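Local coordinates for 2',5'-phosphodiesterase 12 (Homo sapiens, PDB 4Z0V), which belongs to the endonuclease/exonuclease/phosphatase family of DNase I-like folds and carries a magnesium ion, with an additional N-terminal domain, at residues Y393-I407 against S428-K440. Sequence-based numbering, arbitrary orientation.
Sequences YIFIDLNALEVEQVI and SDHIALVCDLKWK. With GOL (glycerol), chain F.
Leu437 presses both its methyl groups against Ile396, with CD1 3.5 Å from Ile396 CG2, and so joins the two sheets of the DNase I-like sandwich. Farther along, Ile394 CD1 is wedged between Leu433 CB and Cys435 SG, 3.8 Å from the sulfur; Cys325 and Ile323 of strand 322-327 help close this apolar layer. After strand 393-397 the chain turns over and returns as 401-406, the edge strand of the other sheet, antiparallel to 433-439. There Glu402 and Lys438 form a hydrogen-bonded pair, their charged ends too far apart for a salt bridge (OE1 to NZ 4.4 Å). A classic beta bulge follows: Glu404 N (2.8 Å) and Gln405 N (3.3 Å) both donate to Asp436 O from the same face of its carbonyl plane. At the bulge the side chains of Gln405 and Asp436 run alongside each other. With CG between its backbone N and carbonyl carbon (chi1 66°), Gln405 extends NE2 to Asp436 OD2 (2.8 Å, 166°), 60° above the carboxylate plane; NE2 also bonds Tyr116 O, which helps fix the amide. The C-terminal end is the solvent side: Lys440 N donates to Ala400 O (2.8 Å), but the exposed Lys440 side chain, modelled in two conformers, is less firmly held than the buried Leu437-Ile396 layer. Apolar packing thus holds sheet to sheet, while the Asp436 carboxylate, with the Gln405 amide on OD2 and the Arg127 guanidinium on OD1, is probably kept ionised.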
loop_
_atom_site.group_PDB
_atom_site.type_symbol
_atom_site.label_atom_id
_atom_site.label_comp_id
_atom_site.label_asym_id
_atom_site.label_seq_id
_atom_site.Cartn_x
_atom_site.Cartn_y
_atom_site.Cartn_z
ATOM N N TYR A 393 -7.945 -1.221 8.125
ATOM C CA TYR A 393 -9.261 -1.593 7.604
ATOM C C TYR A 393 -9.413 -1.265 6.139
ATOM O O TYR A 393 -8.767 -0.342 5.638
ATOM C CB TYR A 393 -10.379 -0.868 8.369
ATOM C CG TYR A 393 -10.340 -1.062 9.872
ATOM C CD1 TYR A 393 -10.956 -2.159 10.469
ATOM C CD2 TYR A 393 -9.680 -0.154 10.693
ATOM C CE1 TYR A 393 -10.877 -2.370 11.849
ATOM C CE2 TYR A 393 -9.579 -0.360 12.070
ATOM C CZ TYR A 393 -10.200 -1.459 12.645
ATOM O OH TYR A 393 -10.086 -1.667 13.999
ATOM N N ILE A 394 -10.289 -2.010 5.453
ATOM C CA ILE A 394 -10.739 -1.672 4.103
ATOM C C ILE A 394 -12.217 -1.356 4.304
ATOM O O ILE A 394 -12.990 -2.289 4.477
ATOM C CB ILE A 394 -10.496 -2.762 3.044
ATOM C CG1 ILE A 394 -8.969 -3.000 2.834
ATOM C CG2 ILE A 394 -11.185 -2.376 1.703
ATOM C CD1 ILE A 394 -8.649 -4.349 2.084
ATOM N N PHE A 395 -12.585 -0.090 4.382
ATOM C CA PHE A 395 -13.993 0.272 4.594
ATOM C C PHE A 395 -14.674 0.398 3.252
ATOM O O PHE A 395 -14.170 1.106 2.359
ATOM C CB PHE A 395 -14.130 1.561 5.392
ATOM C CG PHE A 395 -13.719 1.449 6.843
ATOM C CD1 PHE A 395 -14.422 0.628 7.726
ATOM C CD2 PHE A 395 -12.671 2.213 7.345
ATOM C CE1 PHE A 395 -14.035 0.522 9.067
ATOM C CE2 PHE A 395 -12.314 2.138 8.700
ATOM C CZ PHE A 395 -13.010 1.307 9.552
ATOM N N ILE A 396 -15.825 -0.293 3.093
ATOM C CA ILE A 396 -16.507 -0.272 1.791
ATOM C C ILE A 396 -17.892 0.315 1.890
ATOM O O ILE A 396 -18.583 0.118 2.874
ATOM C CB ILE A 396 -16.562 -1.659 1.123
ATOM C CG1 ILE A 396 -17.407 -2.668 1.952
ATOM C CG2 ILE A 396 -15.138 -2.199 0.842
ATOM C CD1 ILE A 396 -17.818 -3.913 1.226
ATOM N N ASP A 397 -18.277 1.038 0.855
ATOM C CA ASP A 397 -19.603 1.639 0.722
ATOM C C ASP A 397 -20.626 0.543 0.450
ATOM O O ASP A 397 -20.680 0.006 -0.661
ATOM C CB ASP A 397 -19.559 2.626 -0.454
ATOM C CG ASP A 397 -20.803 3.444 -0.672
ATOM O OD1 ASP A 397 -21.837 3.155 -0.009
ATOM O OD2 ASP A 397 -20.749 4.385 -1.489
ATOM N N LEU A 398 -21.460 0.222 1.450
ATOM C CA LEU A 398 -22.493 -0.806 1.298
ATOM C C LEU A 398 -23.570 -0.451 0.264
ATOM O O LEU A 398 -24.294 -1.342 -0.174
ATOM C CB LEU A 398 -23.180 -1.089 2.635
ATOM C CG LEU A 398 -22.329 -1.845 3.643
ATOM C CD1 LEU A 398 -22.943 -1.759 5.019
ATOM C CD2 LEU A 398 -22.033 -3.283 3.174
ATOM N N ASN A 399 -23.676 0.821 -0.146
ATOM C CA ASN A 399 -24.661 1.165 -1.201
ATOM C C ASN A 399 -24.334 0.517 -2.548
ATOM O O ASN A 399 -25.234 0.294 -3.352
ATOM C CB ASN A 399 -24.700 2.675 -1.439
ATOM C CG ASN A 399 -25.280 3.490 -0.318
ATOM O OD1 ASN A 399 -26.064 3.009 0.483
ATOM N ND2 ASN A 399 -24.951 4.779 -0.282
ATOM N N ALA A 400 -23.047 0.271 -2.820
ATOM C CA ALA A 400 -22.615 -0.183 -4.137
ATOM C C ALA A 400 -21.698 -1.386 -4.139
ATOM O O ALA A 400 -21.438 -1.939 -5.213
ATOM C CB ALA A 400 -21.900 0.963 -4.833
ATOM N N LEU A 401 -21.159 -1.765 -2.980
ATOM C CA LEU A 401 -20.190 -2.849 -2.942
ATOM C C LEU A 401 -20.529 -3.878 -1.924
ATOM O O LEU A 401 -21.118 -3.551 -0.881
ATOM C CB LEU A 401 -18.800 -2.266 -2.619
ATOM C CG LEU A 401 -18.215 -1.291 -3.652
ATOM C CD1 LEU A 401 -17.161 -0.437 -2.994
ATOM C CD2 LEU A 401 -17.623 -2.045 -4.867
ATOM N N GLU A 402 -20.119 -5.117 -2.199
ATOM C CA GLU A 402 -20.277 -6.242 -1.280
ATOM C C GLU A 402 -18.993 -7.057 -1.255
ATOM O O GLU A 402 -18.203 -6.973 -2.195
ATOM C CB GLU A 402 -21.495 -7.115 -1.660
ATOM C CG GLU A 402 -21.390 -7.800 -3.009
ATOM C CD GLU A 402 -22.642 -8.522 -3.469
ATOM O OE1 GLU A 402 -22.527 -9.354 -4.398
ATOM O OE2 GLU A 402 -23.738 -8.234 -2.935
ATOM N N VAL A 403 -18.782 -7.843 -0.196
ATOM C CA VAL A 403 -17.589 -8.656 -0.087
ATOM C C VAL A 403 -17.834 -9.996 -0.769
ATOM O O VAL A 403 -18.738 -10.747 -0.382
ATOM C CB VAL A 403 -17.113 -8.818 1.381
ATOM C CG1 VAL A 403 -15.753 -9.540 1.432
ATOM C CG2 VAL A 403 -16.990 -7.451 2.061
ATOM N N GLU A 404 -16.987 -10.311 -1.753
ATOM C CA GLU A 404 -17.016 -11.582 -2.461
ATOM C C GLU A 404 -16.222 -12.601 -1.646
ATOM O O GLU A 404 -16.713 -13.694 -1.416
ATOM C CB GLU A 404 -16.467 -11.421 -3.884
ATOM C CG GLU A 404 -16.283 -12.727 -4.643
ATOM C CD GLU A 404 -17.503 -13.340 -5.309
ATOM O OE1 GLU A 404 -18.644 -12.908 -5.030
ATOM O OE2 GLU A 404 -17.307 -14.272 -6.118
ATOM N N GLN A 405 -14.986 -12.255 -1.211
ATOM C CA GLN A 405 -14.175 -13.126 -0.352
ATOM C C GLN A 405 -13.150 -12.291 0.391
ATOM O O GLN A 405 -12.786 -11.194 -0.063
ATOM C CB GLN A 405 -13.487 -14.281 -1.120
ATOM C CG GLN A 405 -12.435 -13.853 -2.121
ATOM C CD GLN A 405 -11.314 -14.869 -2.322
ATOM O OE1 GLN A 405 -11.200 -15.909 -1.630
ATOM N NE2 GLN A 405 -10.432 -14.565 -3.261
ATOM N N VAL A 406 -12.703 -12.818 1.532
ATOM C CA VAL A 406 -11.646 -12.246 2.376
ATOM C C VAL A 406 -10.486 -13.193 2.233
ATOM O O VAL A 406 -10.656 -14.400 2.468
ATOM C CB VAL A 406 -12.073 -12.056 3.860
ATOM C CG1 VAL A 406 -10.903 -11.564 4.719
ATOM C CG2 VAL A 406 -13.246 -11.090 3.965
ATOM N N ILE A 407 -9.306 -12.670 1.846
ATOM C CA ILE A 407 -8.093 -13.482 1.753
ATOM C C ILE A 407 -7.619 -13.631 3.209
ATOM O O ILE A 407 -7.349 -12.617 3.875
ATOM C CB ILE A 407 -7.038 -12.843 0.816
ATOM C CG1 ILE A 407 -7.454 -12.883 -0.681
ATOM C CG2 ILE A 407 -5.679 -13.549 0.994
ATOM C CD1 ILE A 407 -8.688 -12.072 -1.170
ATOM N N SER A 428 6.879 -6.668 7.040
ATOM C CA SER A 428 6.377 -5.455 7.700
ATOM C C SER A 428 5.993 -5.806 9.137
ATOM O O SER A 428 5.936 -6.982 9.460
ATOM C CB SER A 428 5.166 -4.912 6.931
ATOM O OG SER A 428 4.576 -3.842 7.662
ATOM N N ASP A 429 5.726 -4.811 9.993
ATOM C CA ASP A 429 5.192 -5.112 11.318
ATOM C C ASP A 429 3.656 -5.205 11.220
ATOM O O ASP A 429 2.998 -5.596 12.177
ATOM C CB ASP A 429 5.646 -4.093 12.378
ATOM C CG ASP A 429 5.397 -2.626 12.098
ATOM O OD1 ASP A 429 5.199 -2.265 10.922
ATOM O OD2 ASP A 429 5.565 -1.820 13.021
ATOM N N HIS A 430 3.089 -4.856 10.046
ATOM C CA HIS A 430 1.659 -4.998 9.764
ATOM C C HIS A 430 1.431 -6.151 8.802
ATOM O O HIS A 430 2.363 -6.609 8.148
ATOM C CB HIS A 430 1.078 -3.709 9.165
ATOM C CG HIS A 430 0.965 -2.572 10.126
ATOM N ND1 HIS A 430 -0.276 -2.104 10.547
ATOM C CD2 HIS A 430 1.930 -1.798 10.664
ATOM C CE1 HIS A 430 -0.024 -1.081 11.357
ATOM N NE2 HIS A 430 1.290 -0.858 11.460
ATOM N N ILE A 431 0.179 -6.594 8.685
ATOM C CA ILE A 431 -0.237 -7.658 7.780
ATOM C C ILE A 431 -1.152 -7.047 6.736
ATOM O O ILE A 431 -2.091 -6.329 7.097
ATOM C CB ILE A 431 -0.929 -8.769 8.589
ATOM C CG1 ILE A 431 0.012 -9.337 9.679
ATOM C CG2 ILE A 431 -1.467 -9.855 7.660
ATOM C CD1 ILE A 431 -0.706 -10.281 10.707
ATOM N N ALA A 432 -0.896 -7.328 5.453
ATOM C CA ALA A 432 -1.717 -6.816 4.370
ATOM C C ALA A 432 -3.126 -7.315 4.464
ATOM O O ALA A 432 -3.356 -8.506 4.770
ATOM C CB ALA A 432 -1.135 -7.239 3.014
ATOM N N LEU A 433 -4.077 -6.408 4.244
ATOM C CA LEU A 433 -5.494 -6.804 4.116
ATOM C C LEU A 433 -5.800 -6.961 2.665
ATOM O O LEU A 433 -5.420 -6.108 1.875
ATOM C CB LEU A 433 -6.440 -5.773 4.719
ATOM C CG LEU A 433 -6.357 -5.536 6.196
ATOM C CD1 LEU A 433 -7.369 -4.492 6.565
ATOM C CD2 LEU A 433 -6.594 -6.829 6.989
ATOM N N VAL A 434 -6.424 -8.073 2.276
ATOM C CA VAL A 434 -6.754 -8.322 0.860
ATOM C C VAL A 434 -8.164 -8.869 0.801
ATOM O O VAL A 434 -8.477 -9.828 1.518
ATOM C CB VAL A 434 -5.762 -9.315 0.190
ATOM C CG1 VAL A 434 -5.978 -9.381 -1.336
ATOM C CG2 VAL A 434 -4.309 -8.985 0.519
ATOM N N CYS A 435 -9.019 -8.293 -0.047
ATOM C CA CYS A 435 -10.389 -8.810 -0.187
ATOM C C CYS A 435 -10.876 -8.596 -1.599
ATOM O O CYS A 435 -10.452 -7.645 -2.268
ATOM C CB CYS A 435 -11.318 -8.137 0.808
ATOM S SG CYS A 435 -11.476 -6.369 0.534
ATOM N N ASP A 436 -11.776 -9.460 -2.054
ATOM C CA ASP A 436 -12.378 -9.295 -3.368
ATOM C C ASP A 436 -13.733 -8.673 -3.146
ATOM O O ASP A 436 -14.503 -9.200 -2.339
ATOM C CB ASP A 436 -12.492 -10.635 -4.089
ATOM C CG ASP A 436 -11.163 -11.232 -4.461
ATOM O OD1 ASP A 436 -10.140 -10.527 -4.325
ATOM O OD2 ASP A 436 -11.148 -12.381 -4.938
ATOM N N LEU A 437 -13.971 -7.510 -3.758
ATOM C CA LEU A 437 -15.240 -6.788 -3.647
ATOM C C LEU A 437 -16.046 -6.986 -4.907
ATOM O O LEU A 437 -15.465 -7.177 -5.963
ATOM C CB LEU A 437 -14.969 -5.299 -3.439
ATOM C CG LEU A 437 -14.081 -4.935 -2.244
ATOM C CD1 LEU A 437 -13.841 -3.416 -2.217
ATOM C CD2 LEU A 437 -14.701 -5.454 -0.934
ATOM N N LYS A 438 -17.366 -6.984 -4.813
ATOM C CA LYS A 438 -18.199 -7.120 -6.005
ATOM C C LYS A 438 -19.100 -5.903 -6.126
ATOM O O LYS A 438 -19.613 -5.414 -5.113
ATOM C CB LYS A 438 -19.028 -8.434 -5.943
ATOM C CG LYS A 438 -19.766 -8.784 -7.236
ATOM C CD LYS A 438 -20.143 -10.267 -7.241
ATOM C CE LYS A 438 -20.699 -10.759 -8.558
ATOM N NZ LYS A 438 -22.167 -10.541 -8.658
ATOM N N TRP A 439 -19.227 -5.365 -7.353
ATOM C CA TRP A 439 -20.152 -4.272 -7.640
ATOM C C TRP A 439 -21.583 -4.802 -7.461
ATOM O O TRP A 439 -21.882 -5.905 -7.946
ATOM C CB TRP A 439 -19.965 -3.771 -9.095
ATOM C CG TRP A 439 -18.648 -3.119 -9.416
ATOM C CD1 TRP A 439 -17.603 -3.684 -10.088
ATOM C CD2 TRP A 439 -18.321 -1.732 -9.265
ATOM N NE1 TRP A 439 -16.635 -2.740 -10.344
ATOM C CE2 TRP A 439 -17.061 -1.527 -9.868
ATOM C CE3 TRP A 439 -18.978 -0.635 -8.681
ATOM C CZ2 TRP A 439 -16.434 -0.279 -9.887
ATOM C CZ3 TRP A 439 -18.354 0.598 -8.697
ATOM C CH2 TRP A 439 -17.098 0.768 -9.286
ATOM N N LYS A 440 -22.442 -4.049 -6.750
ATOM C CA LYS A 440 -23.846 -4.421 -6.534
ATOM C C LYS A 440 -24.689 -4.013 -7.739
ATOM O O LYS A 440 -25.241 -4.866 -8.428
ATOM C CB LYS A 440 -24.393 -3.765 -5.263
ATOM C CG LYS A 440 -23.994 -4.464 -3.972
ATOM C CD LYS A 440 -24.650 -3.788 -2.782
ATOM C CE LYS A 440 -24.542 -4.601 -1.523
ATOM N NZ LYS A 440 -25.289 -3.974 -0.404
HETATM C C1 GOL F . -29.241 -0.381 -2.650
HETATM O O1 GOL F . -28.322 0.631 -3.040
HETATM C C2 GOL F . -28.631 -1.750 -2.835
HETATM O O2 GOL F . -27.230 -1.671 -2.568
HETATM C C3 GOL F . -29.271 -2.717 -1.865
HETATM O O3 GOL F . -28.373 -3.761 -1.500
HETATM O O HOH W 1 -7.272 -9.963 4.485
#